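Local coordinates for protein epoxide hydrolase (Aspergillus niger, PDB 3G02) that probably hydrolyses epoxides to vicinal diols, as an alpha/beta-hydrolase-fold enzyme whose deposited form was evolved in the laboratory for enantioselectivity, at residues 56-66 / 272-283. The protein carries 9 engineered substitutions. Numbering follows the deposited sequence.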
loop_
_atom_site.group_PDB
_atom_site.type_symbol
_atom_site.label_atom_id
_atom_site.label_comp_id
_atom_site.label_asym_id
_atom_site.label_seq_id
_atom_site.Cartn_x
_atom_site.Cartn_y
_atom_site.Cartn_z
ATOM N N GLY A 56 -9.384 -2.846 7.424
ATOM C CA GLY A 56 -8.288 -2.153 8.086
ATOM C C GLY A 56 -8.789 -1.343 9.265
ATOM O O GLY A 56 -9.905 -1.565 9.749
ATOM N N ILE A 57 -7.973 -0.396 9.722
ATOM C CA ILE A 57 -8.265 0.332 10.958
ATOM C C ILE A 57 -9.570 1.121 10.870
ATOM O O ILE A 57 -9.897 1.700 9.837
ATOM C CB ILE A 57 -7.118 1.279 11.369
ATOM C CG1 ILE A 57 -6.815 2.278 10.245
ATOM C CG2 ILE A 57 -5.864 0.478 11.738
ATOM C CD1 ILE A 57 -6.617 3.676 10.726
ATOM N N THR A 58 -10.314 1.137 11.967
ATOM C CA THR A 58 -11.585 1.846 12.002
ATOM C C THR A 58 -11.384 3.320 12.323
ATOM O O THR A 58 -10.365 3.712 12.900
ATOM C CB THR A 58 -12.535 1.250 13.059
ATOM O OG1 THR A 58 -11.966 1.428 14.362
ATOM C CG2 THR A 58 -12.784 -0.237 12.804
ATOM N N SER A 59 -12.372 4.131 11.957
ATOM C CA SER A 59 -12.379 5.540 12.328
ATOM C C SER A 59 -12.323 5.717 13.843
ATOM O O SER A 59 -11.574 6.555 14.337
ATOM C CB SER A 59 -13.618 6.234 11.763
ATOM O OG SER A 59 -13.467 6.443 10.368
ATOM N N GLU A 60 -13.107 4.922 14.566
ATOM C CA GLU A 60 -13.142 4.994 16.027
ATOM C C GLU A 60 -11.762 4.764 16.635
ATOM O O GLU A 60 -11.313 5.532 17.479
ATOM C CB GLU A 60 -14.132 3.978 16.586
ATOM C CG GLU A 60 -14.363 4.100 18.085
ATOM C CD GLU A 60 -15.312 3.050 18.640
ATOM O OE1 GLU A 60 -15.867 2.237 17.863
ATOM O OE2 GLU A 60 -15.503 3.037 19.876
ATOM N N TRP A 61 -11.085 3.711 16.182
ATOM C CA TRP A 61 -9.777 3.372 16.721
ATOM C C TRP A 61 -8.771 4.485 16.443
ATOM O O TRP A 61 -8.064 4.927 17.349
ATOM C CB TRP A 61 -9.287 2.037 16.150
ATOM C CG TRP A 61 -7.956 1.606 16.687
ATOM C CD1 TRP A 61 -7.729 0.875 17.817
ATOM C CD2 TRP A 61 -6.668 1.891 16.126
ATOM N NE1 TRP A 61 -6.382 0.685 17.998
ATOM C CE2 TRP A 61 -5.705 1.290 16.970
ATOM C CE3 TRP A 61 -6.235 2.585 14.989
ATOM C CZ2 TRP A 61 -4.332 1.367 16.715
ATOM C CZ3 TRP A 61 -4.864 2.667 14.735
ATOM C CH2 TRP A 61 -3.931 2.054 15.599
ATOM N N LEU A 62 -8.708 4.950 15.198
ATOM C CA LEU A 62 -7.731 5.981 14.851
ATOM C C LEU A 62 -7.967 7.292 15.601
ATOM O O LEU A 62 -7.012 7.907 16.075
ATOM C CB LEU A 62 -7.651 6.207 13.338
ATOM C CG LEU A 62 -6.420 7.000 12.875
ATOM C CD1 LEU A 62 -5.118 6.277 13.206
ATOM C CD2 LEU A 62 -6.494 7.312 11.392
ATOM N N THR A 63 -9.234 7.699 15.697
ATOM C CA THR A 63 -9.626 8.907 16.425
ATOM C C THR A 63 -9.200 8.813 17.890
ATOM O O THR A 63 -8.568 9.732 18.423
ATOM C CB THR A 63 -11.156 9.136 16.347
ATOM O OG1 THR A 63 -11.571 9.157 14.976
ATOM C CG2 THR A 63 -11.561 10.452 17.022
ATOM N N THR A 64 -9.546 7.692 18.520
ATOM C CA THR A 64 -9.236 7.433 19.932
ATOM C C THR A 64 -7.728 7.375 20.176
ATOM O O THR A 64 -7.229 7.937 21.151
ATOM C CB THR A 64 -9.911 6.131 20.422
ATOM O OG1 THR A 64 -11.335 6.275 20.330
ATOM C CG2 THR A 64 -9.535 5.820 21.874
ATOM N N MET A 65 -7.004 6.713 19.279
ATOM C CA MET A 65 -5.549 6.613 19.412
ATOM C C MET A 65 -4.852 7.953 19.221
ATOM O O MET A 65 -3.869 8.240 19.909
ATOM C CB MET A 65 -4.985 5.576 18.439
ATOM C CG MET A 65 -5.366 4.153 18.790
ATOM S SD MET A 65 -4.580 3.555 20.299
ATOM C CE MET A 65 -2.939 3.143 19.706
ATOM N N ARG A 66 -5.360 8.772 18.296
ATOM C CA ARG A 66 -4.828 10.120 18.087
ATOM C C ARG A 66 -4.994 10.965 19.348
ATOM O O ARG A 66 -4.067 11.662 19.757
ATOM C CB ARG A 66 -5.505 10.804 16.894
ATOM C CG ARG A 66 -4.983 12.213 16.629
ATOM C CD ARG A 66 -5.669 12.863 15.439
ATOM N NE ARG A 66 -5.365 14.291 15.367
ATOM C CZ ARG A 66 -6.031 15.230 16.035
ATOM N NH1 ARG A 66 -7.047 14.904 16.826
ATOM N NH2 ARG A 66 -5.681 16.501 15.914
ATOM N N ILE A 272 0.368 10.075 11.970
ATOM C CA ILE A 272 -0.920 9.389 11.888
ATOM C C ILE A 272 -0.960 8.406 10.705
ATOM O O ILE A 272 -1.546 7.324 10.818
ATOM C CB ILE A 272 -2.098 10.399 11.884
ATOM C CG1 ILE A 272 -2.280 10.982 13.298
ATOM C CG2 ILE A 272 -3.393 9.777 11.347
ATOM C CD1 ILE A 272 -2.698 9.998 14.369
ATOM N N ALA A 273 -0.317 8.770 9.594
ATOM C CA ALA A 273 -0.137 7.830 8.484
ATOM C C ALA A 273 0.620 6.594 8.960
ATOM O O ALA A 273 0.198 5.465 8.714
ATOM C CB ALA A 273 0.595 8.487 7.317
ATOM N N LEU A 274 1.729 6.819 9.659
ATOM C CA LEU A 274 2.517 5.717 10.178
ATOM C C LEU A 274 1.705 4.854 11.156
ATOM O O LEU A 274 1.741 3.621 11.096
ATOM C CB LEU A 274 3.793 6.249 10.831
ATOM C CG LEU A 274 4.814 5.198 11.266
ATOM C CD1 LEU A 274 5.495 4.544 10.079
ATOM C CD2 LEU A 274 5.833 5.854 12.178
ATOM N N LEU A 275 0.972 5.508 12.056
ATOM C CA LEU A 275 0.156 4.795 13.041
ATOM C C LEU A 275 -0.904 3.912 12.379
ATOM O O LEU A 275 -1.127 2.781 12.809
ATOM C CB LEU A 275 -0.506 5.777 14.018
ATOM C CG LEU A 275 -1.494 5.220 15.053
ATOM C CD1 LEU A 275 -0.829 4.275 16.043
ATOM C CD2 LEU A 275 -2.162 6.364 15.802
ATOM N N ALA A 276 -1.556 4.427 11.344
ATOM C CA ALA A 276 -2.585 3.655 10.649
ATOM C C ALA A 276 -1.999 2.411 9.976
ATOM O O ALA A 276 -2.523 1.303 10.128
ATOM C CB ALA A 276 -3.322 4.522 9.639
ATOM N N TRP A 277 -0.905 2.604 9.240
ATOM C CA TRP A 277 -0.293 1.520 8.474
ATOM C C TRP A 277 0.281 0.435 9.381
ATOM O O TRP A 277 0.050 -0.760 9.157
ATOM C CB TRP A 277 0.804 2.103 7.596
ATOM C CG TRP A 277 1.438 1.171 6.591
ATOM C CD1 TRP A 277 2.558 0.405 6.772
ATOM C CD2 TRP A 277 1.024 0.961 5.232
ATOM N NE1 TRP A 277 2.864 -0.271 5.611
ATOM C CE2 TRP A 277 1.940 0.051 4.652
ATOM C CE3 TRP A 277 -0.028 1.453 4.449
ATOM C CZ2 TRP A 277 1.832 -0.377 3.324
ATOM C CZ3 TRP A 277 -0.141 1.021 3.129
ATOM C CH2 TRP A 277 0.782 0.110 2.584
ATOM N N ILE A 278 1.041 0.852 10.390
ATOM C CA ILE A 278 1.687 -0.089 11.304
ATOM C C ILE A 278 0.706 -0.592 12.365
ATOM O O ILE A 278 0.696 -1.784 12.700
ATOM C CB ILE A 278 2.960 0.524 11.933
ATOM C CG1 ILE A 278 4.025 0.695 10.843
ATOM C CG2 ILE A 278 3.472 -0.333 13.088
ATOM C CD1 ILE A 278 5.359 1.227 11.323
ATOM N N GLY A 279 -0.121 0.313 12.884
ATOM C CA GLY A 279 -1.117 -0.046 13.888
ATOM C C GLY A 279 -2.054 -1.138 13.417
ATOM O O GLY A 279 -2.435 -2.008 14.195
ATOM N N GLU A 280 -2.421 -1.109 12.135
ATOM C CA GLU A 280 -3.271 -2.168 11.583
ATOM C C GLU A 280 -2.675 -3.538 11.870
ATOM O O GLU A 280 -3.393 -4.476 12.215
ATOM C CB GLU A 280 -3.463 -2.010 10.081
ATOM C CG GLU A 280 -4.485 -2.993 9.517
ATOM C CD GLU A 280 -4.315 -3.207 8.036
ATOM O OE1 GLU A 280 -4.496 -2.239 7.271
ATOM O OE2 GLU A 280 -4.009 -4.353 7.633
ATOM N N LYS A 281 -1.357 -3.642 11.734
ATOM C CA LYS A 281 -0.678 -4.920 11.924
ATOM C C LYS A 281 -0.564 -5.310 13.393
ATOM O O LYS A 281 -0.730 -6.475 13.741
ATOM C CB LYS A 281 0.682 -4.929 11.214
ATOM C CG LYS A 281 0.619 -4.549 9.719
ATOM C CD LYS A 281 -0.559 -5.207 8.979
ATOM C CE LYS A 281 -0.497 -4.938 7.479
ATOM N NZ LYS A 281 -1.688 -5.487 6.753
ATOM N N TYR A 282 -0.311 -4.336 14.264
ATOM C CA TYR A 282 -0.343 -4.629 15.697
ATOM C C TYR A 282 -1.732 -5.045 16.175
ATOM O O TYR A 282 -1.851 -5.758 17.173
ATOM C CB TYR A 282 0.196 -3.462 16.524
ATOM C CG TYR A 282 1.704 -3.410 16.575
ATOM C CD1 TYR A 282 2.432 -4.335 17.331
ATOM C CD2 TYR A 282 2.410 -2.437 15.869
ATOM C CE1 TYR A 282 3.823 -4.294 17.379
ATOM C CE2 TYR A 282 3.802 -2.387 15.914
ATOM C CZ TYR A 282 4.502 -3.311 16.666
ATOM O OH TYR A 282 5.881 -3.269 16.711
ATOM N N LEU A 283 -2.775 -4.622 15.464
ATOM C CA LEU A 283 -4.133 -5.053 15.784
ATOM C C LEU A 283 -4.459 -6.437 15.227
ATOM O O LEU A 283 -5.040 -7.274 15.922
ATOM C CB LEU A 283 -5.153 -4.042 15.257
ATOM C CG LEU A 283 -5.225 -2.685 15.955
ATOM C CD1 LEU A 283 -6.177 -1.779 15.193
ATOM C CD2 LEU A 283 -5.660 -2.822 17.412
#
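With CG trans to its backbone N (chi1 -179°), W61 projects its indole from helix 59-71 to meet L283, whose own CG lies opposite its carbonyl carbon (chi1 -70°). A CH-pi contact results: L283 CD1 lands 3.7 Å from the centroid of the five-membered ring of W61, almost on the ring normal. M65 CG, one turn on, covers the opposite face, so the indole is held between two side chains and its rotation is restricted. The far corner illustrates how a glycine in one helix can admit an aromatic from another: W61 CH2 lies 3.9 Å from G279 CA. L275 forks: CD1 reaches W61 CH2, while CD2 is 3.9 Å from both L62 CD1 and M65 CB. The I272 side chain runs at about a right angle to that of R66, its CD1 3.9 Å from R66 CB; the R66 guanidinium binds R37 O and V36 O.

Ahead of the helix, I57 presses CD1 to 3.6 Å from A276 CB and lays CG2 against E280 CA. The E280 carboxylate is gripped by K281 and by R259 and T262 of the second subunit, which tie this apolar seam to the dimer interface. Short of antiparallel at 123°, the segment axes approach to 11.0 Å, a spacing filled largely by W61, L62 and L275. Here an N-terminal helix packs on the helical region between strands 209-214 and 340-345, the lid of an alpha/beta-hydrolase fold.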